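Local coordinates for lantibiotic dehydratase (Microbispora corallina, PDB 5EHK), which probably dehydrates serine and threonine residues of the NAI-107 precursor peptide, using glutamyl-tRNA to glutamylate them and then eliminating glutamate, as in related lantibiotic dehydratases, at residues V11-T16 and G542-V547; P365-L370 and A580-T585; L820-R825 and A888-W893; Q838-V843 and A933-L938. All coordinates share one frame; numbering follows the deposited sequence.

Interaction 1 (V11-T16 and G542-V547); sequences VFMVRT and GLLPDV
The N-terminal end of helix 545-556 packs against β-strand 6-17 through two apolar pairs, V11 with V547 and M13 with L544. The backbones come closest at the first pair, where the CA atoms of V11 and V547 are 6.1 Å apart. In V11, with CG1 anti to the carbonyl carbon (chi1 -58°), CG2 falls between the backbone N and the carbonyl carbon and meets CB of V547 at 3.8 Å. The same methyl lies 4.0 Å from CG2 of V547, so one branch of V11 makes most of this touch. Two residues along the strand, M13 presents the middle of its chain: CG of M13 is 4.0 Å from CD1 of L544, and the two side chains run at about a right angle. A bend at chi3 (73°) then carries the thioether end away from L544. L544 is itself the N-cap residue of the helix, so its side chain meets the strand just where the helix begins. M13 and L544 both rest on V149 of strand 147-155, which pairs antiparallel with strand 6-17; strand 785-792 flanks strand 6-17 as well, L544 also touches R371 of strand 366-379, and V547 continues onto L537.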
# COMPACT_ATOMS: atom_id res chain seq x y z
N VAL A 11 -39.44 -13.39 19.09
CA VAL A 11 -39.34 -12.24 19.99
C VAL A 11 -38.25 -11.32 19.53
O VAL A 11 -37.39 -11.72 18.73
CB VAL A 11 -39.05 -12.65 21.44
CG1 VAL A 11 -40.12 -13.59 21.94
CG2 VAL A 11 -37.68 -13.29 21.54
N PHE A 12 -38.29 -10.09 20.02
CA PHE A 12 -37.27 -9.10 19.71
C PHE A 12 -37.18 -8.12 20.85
O PHE A 12 -38.05 -8.10 21.70
CB PHE A 12 -37.56 -8.38 18.38
CG PHE A 12 -38.95 -7.81 18.26
CD1 PHE A 12 -39.34 -6.71 19.02
CD2 PHE A 12 -39.85 -8.34 17.35
CE1 PHE A 12 -40.60 -6.17 18.89
CE2 PHE A 12 -41.11 -7.80 17.22
CZ PHE A 12 -41.49 -6.72 18.00
N MET A 13 -36.09 -7.35 20.91
CA MET A 13 -35.92 -6.37 21.98
C MET A 13 -36.27 -4.99 21.47
O MET A 13 -36.21 -4.73 20.28
CB MET A 13 -34.50 -6.40 22.55
CG MET A 13 -34.34 -5.65 23.87
SD MET A 13 -32.65 -5.43 24.48
CE MET A 13 -32.02 -4.18 23.34
N VAL A 14 -36.66 -4.10 22.38
CA VAL A 14 -37.05 -2.75 22.01
C VAL A 14 -36.23 -1.83 22.87
O VAL A 14 -36.07 -2.09 24.07
CB VAL A 14 -38.53 -2.49 22.32
CG1 VAL A 14 -38.90 -1.07 21.93
CG2 VAL A 14 -39.40 -3.49 21.58
N ARG A 15 -35.65 -0.80 22.26
CA ARG A 15 -34.96 0.25 22.99
C ARG A 15 -35.82 1.48 22.88
O ARG A 15 -36.36 1.75 21.80
CB ARG A 15 -33.60 0.58 22.39
CG ARG A 15 -32.74 -0.58 21.92
CD ARG A 15 -31.42 -0.05 21.38
NE ARG A 15 -30.49 -1.11 21.03
CZ ARG A 15 -30.11 -1.37 19.78
NH1 ARG A 15 -30.56 -0.63 18.76
NH2 ARG A 15 -29.27 -2.36 19.54
N THR A 16 -35.98 2.23 23.96
CA THR A 16 -36.83 3.41 23.92
C THR A 16 -36.56 4.41 25.05
O THR A 16 -36.17 4.00 26.14
CB THR A 16 -38.30 2.97 23.90
OG1 THR A 16 -38.83 3.21 22.59
CG2 THR A 16 -39.15 3.68 24.96
N GLY A 542 -32.41 -10.99 32.44
CA GLY A 542 -33.08 -10.80 33.71
C GLY A 542 -34.24 -9.81 33.62
O GLY A 542 -35.31 -10.03 34.17
N LEU A 543 -34.00 -8.72 32.90
CA LEU A 543 -35.00 -7.66 32.71
C LEU A 543 -36.21 -8.10 31.89
O LEU A 543 -37.34 -7.69 32.18
CB LEU A 543 -34.36 -6.43 32.06
CG LEU A 543 -33.90 -5.40 33.07
CD1 LEU A 543 -33.23 -6.05 34.27
CD2 LEU A 543 -32.96 -4.42 32.40
N LEU A 544 -36.00 -8.94 30.89
CA LEU A 544 -37.11 -9.33 30.04
C LEU A 544 -37.32 -10.84 30.03
O LEU A 544 -37.08 -11.49 29.01
CB LEU A 544 -36.92 -8.81 28.63
CG LEU A 544 -36.55 -7.33 28.56
CD1 LEU A 544 -36.33 -6.91 27.10
CD2 LEU A 544 -37.64 -6.48 29.25
N PRO A 545 -37.79 -11.39 31.16
CA PRO A 545 -37.95 -12.83 31.42
C PRO A 545 -38.63 -13.49 30.24
O PRO A 545 -38.29 -14.61 29.82
CB PRO A 545 -38.88 -12.86 32.63
CG PRO A 545 -38.61 -11.58 33.33
CD PRO A 545 -38.41 -10.58 32.23
N ASP A 546 -39.60 -12.75 29.72
CA ASP A 546 -40.25 -12.99 28.44
C ASP A 546 -39.24 -13.47 27.37
O ASP A 546 -39.22 -14.65 27.00
CB ASP A 546 -40.87 -11.65 27.98
CG ASP A 546 -40.81 -10.55 29.06
OD1 ASP A 546 -40.80 -10.87 30.27
OD2 ASP A 546 -40.78 -9.35 28.69
N VAL A 547 -38.34 -12.59 26.95
CA VAL A 547 -37.49 -12.93 25.80
C VAL A 547 -36.22 -13.73 26.17
O VAL A 547 -35.75 -14.55 25.37
CB VAL A 547 -37.17 -11.67 24.95
CG1 VAL A 547 -37.64 -10.41 25.65
CG2 VAL A 547 -35.69 -11.58 24.62

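Interaction 2 (P365-L370 and A580-T585)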
# COMPACT_ATOMS: atom_id res chain seq x y z
N PRO A 365 -19.70 4.82 40.32
CA PRO A 365 -19.69 3.48 40.92
C PRO A 365 -20.96 2.70 40.61
O PRO A 365 -21.12 1.58 41.11
CB PRO A 365 -19.65 3.79 42.41
CG PRO A 365 -20.49 5.01 42.51
CD PRO A 365 -20.20 5.83 41.28
N LEU A 366 -21.87 3.28 39.83
CA LEU A 366 -23.10 2.56 39.50
C LEU A 366 -23.33 2.42 38.01
O LEU A 366 -22.96 3.27 37.20
CB LEU A 366 -24.34 3.25 40.12
CG LEU A 366 -24.48 3.55 41.60
CD1 LEU A 366 -25.79 4.26 41.80
CD2 LEU A 366 -24.44 2.29 42.42
N HIS A 367 -23.97 1.32 37.65
CA HIS A 367 -24.45 1.11 36.30
C HIS A 367 -25.94 0.80 36.36
O HIS A 367 -26.38 -0.09 37.09
CB HIS A 367 -23.68 -0.00 35.58
CG HIS A 367 -24.18 -0.27 34.19
ND1 HIS A 367 -23.80 0.49 33.10
CD2 HIS A 367 -25.04 -1.20 33.72
CE1 HIS A 367 -24.41 0.03 32.02
NE2 HIS A 367 -25.17 -0.99 32.37
N VAL A 368 -26.73 1.58 35.63
CA VAL A 368 -28.19 1.45 35.71
C VAL A 368 -28.78 1.06 34.38
O VAL A 368 -28.51 1.69 33.38
CB VAL A 368 -28.87 2.76 36.20
CG1 VAL A 368 -30.39 2.67 36.05
CG2 VAL A 368 -28.48 3.07 37.65
N ASP A 369 -29.57 0.00 34.38
CA ASP A 369 -30.36 -0.33 33.20
C ASP A 369 -31.83 -0.09 33.54
O ASP A 369 -32.27 -0.36 34.67
CB ASP A 369 -30.18 -1.80 32.79
CG ASP A 369 -28.70 -2.20 32.59
OD1 ASP A 369 -27.85 -1.31 32.29
OD2 ASP A 369 -28.43 -3.42 32.70
N LEU A 370 -32.59 0.39 32.57
CA LEU A 370 -33.97 0.75 32.79
C LEU A 370 -34.88 -0.19 32.03
O LEU A 370 -34.75 -0.35 30.82
CB LEU A 370 -34.21 2.15 32.27
CG LEU A 370 -35.58 2.70 32.63
CD1 LEU A 370 -35.78 2.61 34.14
CD2 LEU A 370 -35.71 4.12 32.12
N ALA A 580 -16.58 -2.89 30.39
CA ALA A 580 -16.61 -3.97 31.36
C ALA A 580 -18.00 -4.06 31.98
O ALA A 580 -18.48 -5.15 32.30
CB ALA A 580 -15.53 -3.78 32.42
N ASN A 581 -18.66 -2.90 32.09
CA ASN A 581 -20.04 -2.86 32.59
C ASN A 581 -21.05 -3.43 31.60
O ASN A 581 -22.20 -3.66 31.95
CB ASN A 581 -20.46 -1.42 32.91
CG ASN A 581 -19.86 -0.91 34.19
OD1 ASN A 581 -19.78 -1.64 35.18
ND2 ASN A 581 -19.41 0.34 34.18
N LEU A 582 -20.62 -3.67 30.36
CA LEU A 582 -21.52 -4.15 29.32
C LEU A 582 -21.28 -5.61 28.94
O LEU A 582 -21.68 -6.06 27.88
CB LEU A 582 -21.42 -3.27 28.08
CG LEU A 582 -21.56 -1.76 28.29
CD1 LEU A 582 -21.41 -1.02 26.99
CD2 LEU A 582 -22.90 -1.43 28.94
N ALA A 583 -20.60 -6.33 29.82
CA ALA A 583 -20.13 -7.66 29.49
C ALA A 583 -20.78 -8.71 30.38
O ALA A 583 -20.36 -9.87 30.38
CB ALA A 583 -18.61 -7.75 29.54
N HIS A 584 -21.77 -8.29 31.17
CA HIS A 584 -22.53 -9.22 32.01
C HIS A 584 -23.55 -10.00 31.18
O HIS A 584 -24.75 -9.78 31.29
CB HIS A 584 -23.23 -8.45 33.12
CG HIS A 584 -22.28 -7.72 34.00
ND1 HIS A 584 -21.32 -8.37 34.74
CD2 HIS A 584 -22.10 -6.39 34.22
CE1 HIS A 584 -20.60 -7.47 35.40
NE2 HIS A 584 -21.06 -6.27 35.10
N THR A 585 -23.06 -10.95 30.39
CA THR A 585 -23.86 -11.56 29.34
C THR A 585 -23.71 -13.05 29.36
O THR A 585 -22.61 -13.56 29.37
CB THR A 585 -23.37 -11.04 28.01
OG1 THR A 585 -22.02 -11.46 27.83
CG2 THR A 585 -23.41 -9.52 28.00
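A single imidazole, that of H367, contacts both corner residues of a type I β-turn, N581 and L582, and it meets the first through a methylene and a backbone carbonyl. The turn runs from A580 to A583, starting on the last residue of helix 577-580, and the CB of H367 points from strand 366-379 toward it. CG of H367 is anti to the backbone N (chi1 178°), which sends the ring out to the turn. CB of N581 sits over one ring face in a CH-π contact, 4.2 Å from the centroid of the H367 ring and 26° off the normal. On that same face the carbonyl O of N581 lies 4.0 Å above the plane of the H367 ring, displaced toward the rim. The amide of N581 is tilted by 21° from the imidazole, and the two side chains pass in opposite directions; D173 and the backbone N of M174 hold the two ends of that amide by hydrogen bonds and so fix its rotation. R539 touches both H367 and L582, extending the cluster beyond the turn. The L582 side chain crosses that of H367 at about a right angle, and its methyl CD2 approaches the ring obliquely, 3.7 Å from CE1 of H367.

Interaction 3 (L820-R825 and A888-W893)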
# COMPACT_ATOMS: atom_id res chain seq x y z
N LEU A 820 25.87 -24.88 6.00
CA LEU A 820 26.20 -23.51 5.65
C LEU A 820 25.15 -23.01 4.63
O LEU A 820 25.03 -23.59 3.54
CB LEU A 820 27.57 -23.51 5.01
CG LEU A 820 28.35 -22.22 4.87
CD1 LEU A 820 28.33 -21.47 6.19
CD2 LEU A 820 29.78 -22.59 4.48
N TYR A 821 24.37 -21.99 4.99
CA TYR A 821 23.31 -21.47 4.09
C TYR A 821 23.54 -20.00 3.72
O TYR A 821 23.32 -19.10 4.53
CB TYR A 821 21.95 -21.65 4.74
CG TYR A 821 20.79 -21.75 3.79
CD1 TYR A 821 20.94 -22.30 2.52
CD2 TYR A 821 19.49 -21.42 4.21
CE1 TYR A 821 19.84 -22.45 1.65
CE2 TYR A 821 18.38 -21.58 3.36
CZ TYR A 821 18.56 -22.09 2.08
OH TYR A 821 17.47 -22.24 1.22
N LEU A 822 23.96 -19.76 2.48
CA LEU A 822 24.29 -18.43 1.99
C LEU A 822 23.16 -17.75 1.28
O LEU A 822 22.49 -18.37 0.45
CB LEU A 822 25.44 -18.53 1.02
CG LEU A 822 26.78 -18.88 1.63
CD1 LEU A 822 27.66 -19.44 0.53
CD2 LEU A 822 27.37 -17.62 2.18
N ARG A 823 22.96 -16.46 1.56
CA ARG A 823 22.07 -15.63 0.74
C ARG A 823 22.84 -14.65 -0.11
O ARG A 823 23.51 -13.77 0.39
CB ARG A 823 21.12 -14.88 1.62
CG ARG A 823 20.33 -15.77 2.51
CD ARG A 823 19.21 -14.95 3.10
NE ARG A 823 18.56 -15.65 4.19
CZ ARG A 823 18.29 -15.07 5.35
NH1 ARG A 823 18.65 -13.79 5.54
NH2 ARG A 823 17.69 -15.77 6.30
N LEU A 824 22.75 -14.84 -1.41
CA LEU A 824 23.54 -14.03 -2.32
C LEU A 824 22.64 -13.05 -3.03
O LEU A 824 21.75 -13.43 -3.80
CB LEU A 824 24.31 -14.93 -3.29
CG LEU A 824 25.11 -16.04 -2.59
CD1 LEU A 824 25.76 -16.98 -3.61
CD2 LEU A 824 26.14 -15.43 -1.69
N ARG A 825 22.85 -11.76 -2.73
CA ARG A 825 21.98 -10.71 -3.26
C ARG A 825 22.37 -10.38 -4.69
O ARG A 825 22.96 -9.37 -4.96
CB ARG A 825 22.01 -9.47 -2.36
CG ARG A 825 21.61 -9.75 -0.91
CD ARG A 825 20.11 -9.85 -0.73
NE ARG A 825 19.72 -10.64 0.44
CZ ARG A 825 18.45 -10.93 0.75
NH1 ARG A 825 17.46 -10.49 -0.04
NH2 ARG A 825 18.17 -11.66 1.83
N ALA A 888 36.06 -14.50 0.92
CA ALA A 888 36.99 -13.68 0.16
C ALA A 888 36.53 -13.57 -1.30
O ALA A 888 36.60 -12.50 -1.90
CB ALA A 888 38.41 -14.24 0.25
N ARG A 889 36.07 -14.68 -1.88
CA ARG A 889 35.54 -14.62 -3.24
C ARG A 889 34.28 -13.74 -3.30
O ARG A 889 34.11 -12.96 -4.25
CB ARG A 889 35.28 -16.03 -3.80
CG ARG A 889 36.47 -17.01 -3.68
CD ARG A 889 37.79 -16.50 -4.27
NE ARG A 889 37.88 -16.66 -5.73
CZ ARG A 889 38.29 -17.76 -6.35
NH1 ARG A 889 38.65 -18.85 -5.67
NH2 ARG A 889 38.34 -17.79 -7.68
N LEU A 890 33.41 -13.85 -2.29
CA LEU A 890 32.18 -13.07 -2.24
C LEU A 890 32.46 -11.59 -2.14
O LEU A 890 31.74 -10.78 -2.73
CB LEU A 890 31.24 -13.54 -1.12
CG LEU A 890 30.61 -14.90 -1.37
CD1 LEU A 890 29.64 -15.26 -0.24
CD2 LEU A 890 29.91 -14.99 -2.74
N VAL A 891 33.53 -11.22 -1.45
CA VAL A 891 33.90 -9.82 -1.39
C VAL A 891 34.50 -9.36 -2.74
O VAL A 891 34.12 -8.32 -3.23
CB VAL A 891 34.89 -9.54 -0.25
CG1 VAL A 891 35.59 -8.19 -0.46
CG2 VAL A 891 34.20 -9.63 1.10
N GLU A 892 35.37 -10.15 -3.37
CA GLU A 892 35.84 -9.82 -4.71
C GLU A 892 34.65 -9.58 -5.63
O GLU A 892 34.58 -8.55 -6.32
CB GLU A 892 36.71 -10.92 -5.35
CG GLU A 892 38.02 -11.41 -4.63
CD GLU A 892 38.53 -12.74 -5.23
OE1 GLU A 892 38.11 -13.13 -6.34
OE2 GLU A 892 39.27 -13.48 -4.54
N TRP A 893 33.71 -10.53 -5.65
CA TRP A 893 32.58 -10.45 -6.57
C TRP A 893 31.73 -9.19 -6.35
O TRP A 893 31.20 -8.63 -7.30
CB TRP A 893 31.74 -11.72 -6.53
CG TRP A 893 32.47 -12.89 -7.10
CD1 TRP A 893 33.54 -12.84 -7.92
CD2 TRP A 893 32.21 -14.28 -6.85
NE1 TRP A 893 33.98 -14.11 -8.22
CE2 TRP A 893 33.18 -15.01 -7.58
CE3 TRP A 893 31.27 -14.97 -6.08
CZ2 TRP A 893 33.24 -16.41 -7.57
CZ3 TRP A 893 31.32 -16.36 -6.08
CH2 TRP A 893 32.30 -17.06 -6.82
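L890 points its forked end from the helix at the strand and overlaps chiefly L824, whose methyl CD2 lies against both of its branches. CD1 of L890 is 3.8 Å from CD2 of L824, and CD2 of L890 is 3.9 Å from that same methyl, so the tip of L824 fits against the fork while the two side chains cross at about a right angle. CD1 of L890 also reaches back along the strand to L822, meeting its CD2 at 4.1 Å. In L890, CG is set anti to the carbonyl carbon (chi1 -70°) and the chain is extended beyond it, which carries the fork out from the helix, CD1 foremost, across the 8.7 Å between the CA atoms of L824 and L890. All three leucines are buried, and the contact is wholly apolar. H902 of the adjoining strand touches both L824 and L890, while L822 also packs on I886, one turn earlier in the same helix. Y821, R823 and R825 project from the other face of the strand, where R823 and R825 form salt bridges with E903; V891 packs on P812 of the second subunit. The arrangement is helix-on-sheet packing of an α+β kind: helix 875-895 packs on one face of the four-stranded antiparallel sheet, over strands 819-824 and 902-905.

Interaction 4 (Q838-V843 and A933-L938)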
# COMPACT_ATOMS: atom_id res chain seq x y z
N GLN A 838 29.95 -17.92 -11.52
CA GLN A 838 30.42 -17.74 -10.13
C GLN A 838 30.06 -18.89 -9.18
O GLN A 838 30.87 -19.27 -8.34
CB GLN A 838 29.93 -16.41 -9.53
CG GLN A 838 30.78 -15.19 -9.88
CD GLN A 838 30.62 -14.73 -11.32
OE1 GLN A 838 29.50 -14.57 -11.83
NE2 GLN A 838 31.74 -14.52 -12.00
N VAL A 839 28.83 -19.41 -9.28
CA VAL A 839 28.41 -20.53 -8.44
C VAL A 839 29.31 -21.80 -8.62
O VAL A 839 29.66 -22.46 -7.63
CB VAL A 839 26.87 -20.80 -8.58
CG1 VAL A 839 26.45 -22.04 -7.79
CG2 VAL A 839 26.09 -19.60 -8.06
N PRO A 840 29.73 -22.10 -9.87
CA PRO A 840 30.70 -23.18 -10.05
C PRO A 840 31.94 -23.00 -9.19
O PRO A 840 32.42 -23.99 -8.63
CB PRO A 840 31.08 -23.07 -11.52
CG PRO A 840 29.83 -22.60 -12.15
CD PRO A 840 29.24 -21.62 -11.18
N VAL A 841 32.42 -21.77 -9.06
CA VAL A 841 33.57 -21.54 -8.19
C VAL A 841 33.25 -21.91 -6.74
O VAL A 841 34.06 -22.48 -6.05
CB VAL A 841 34.09 -20.11 -8.31
CG1 VAL A 841 35.18 -19.86 -7.29
CG2 VAL A 841 34.61 -19.87 -9.70
N LEU A 842 32.06 -21.59 -6.30
CA LEU A 842 31.65 -21.90 -4.93
C LEU A 842 31.55 -23.40 -4.71
O LEU A 842 31.87 -23.91 -3.63
CB LEU A 842 30.31 -21.22 -4.63
CG LEU A 842 30.35 -19.69 -4.54
CD1 LEU A 842 28.97 -19.13 -4.31
CD2 LEU A 842 31.26 -19.29 -3.40
N VAL A 843 31.10 -24.12 -5.74
CA VAL A 843 30.87 -25.54 -5.60
C VAL A 843 32.21 -26.28 -5.55
O VAL A 843 32.38 -27.24 -4.77
CB VAL A 843 29.97 -26.08 -6.73
CG1 VAL A 843 30.02 -27.62 -6.78
CG2 VAL A 843 28.52 -25.55 -6.56
N ALA A 933 22.56 -29.77 -13.00
CA ALA A 933 21.88 -29.80 -14.29
C ALA A 933 21.49 -28.40 -14.75
O ALA A 933 21.75 -28.02 -15.89
CB ALA A 933 20.65 -30.69 -14.21
N ALA A 934 20.87 -27.62 -13.87
CA ALA A 934 20.43 -26.27 -14.21
C ALA A 934 21.61 -25.39 -14.63
O ALA A 934 21.55 -24.66 -15.62
CB ALA A 934 19.64 -25.64 -13.06
N ILE A 935 22.69 -25.45 -13.87
CA ILE A 935 23.90 -24.74 -14.24
C ILE A 935 24.42 -25.17 -15.62
O ILE A 935 24.78 -24.34 -16.44
CB ILE A 935 24.98 -24.92 -13.17
CG1 ILE A 935 24.53 -24.24 -11.89
CG2 ILE A 935 26.30 -24.36 -13.64
CD1 ILE A 935 25.57 -24.29 -10.82
N SER A 936 24.43 -26.49 -15.86
CA SER A 936 24.83 -27.04 -17.16
C SER A 936 24.00 -26.49 -18.31
O SER A 936 24.56 -26.06 -19.34
CB SER A 936 24.64 -28.56 -17.16
OG SER A 936 25.82 -29.22 -16.78
N LEU A 937 22.68 -26.50 -18.11
CA LEU A 937 21.73 -26.05 -19.11
C LEU A 937 21.87 -24.54 -19.37
O LEU A 937 21.87 -24.08 -20.52
CB LEU A 937 20.32 -26.40 -18.65
CG LEU A 937 19.98 -27.89 -18.61
CD1 LEU A 937 18.56 -28.12 -18.15
CD2 LEU A 937 20.20 -28.56 -19.97
N LEU A 938 22.01 -23.76 -18.30
CA LEU A 938 22.18 -22.33 -18.44
C LEU A 938 23.44 -22.01 -19.22
O LEU A 938 23.47 -21.07 -20.01
CB LEU A 938 22.20 -21.64 -17.08
CG LEU A 938 20.84 -21.55 -16.39
CD1 LEU A 938 20.99 -21.19 -14.92
CD2 LEU A 938 19.94 -20.55 -17.11
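P840, in the opening turn of helix 839-848, and I935, in the longer helix 920-942, mark the nearest backbone approach, with their CA atoms 8.1 Å apart. That gap is bridged by the I935 side chain, which divides its two arms between neighbouring residues. With CG1 anti to the carbonyl carbon (chi1 -66°) and the ethyl arm extended (chi2 -176°), CD1 reaches V839 and lies 3.9 Å from its CG1 methyl; the two side chains meet at a slant. The short arm turns to the proline, where CG2 of I935 comes to 4.2 Å from CG of P840. P840 thus offers the outer part of its ring, and V839 one of its two methyls. A proline suits this position, because the first turn of a helix has no intrahelical acceptor waiting for its missing N-H. The carbonyl O of V839 already serves the helix, accepting the N-H of V843, with V839 O and V843 N 2.9 Å apart. V839, V843 and I935 all rest on W854 of strand 853-861, which joins the two helices to the sheet edge. F834 of helix 828-837 also packs on V839, and A934 and L937 of helix 920-942 pack on helix 1068-1085.

How the interactions relate
The four contacts form two pairs in the two lobes of the chain. Interactions 1 and 2 have centres 16 Å apart and touch directly, CD2 of L543 lying 3.8 Å from CB of D369, so strand 366-379 adjoins both. Interactions 3 and 4, with centres 15 Å apart, meet through W893, whose CZ3 is 3.8 Å from CG of L842. Between the pairs the nearest atoms, those of interactions 2 and 3, are still about 44 Å apart, and the pairs lie on opposite sides of the chain's centre. By analogy with related dehydratases, the first pair probably belongs to the glutamylation domain and the second to the elimination domain.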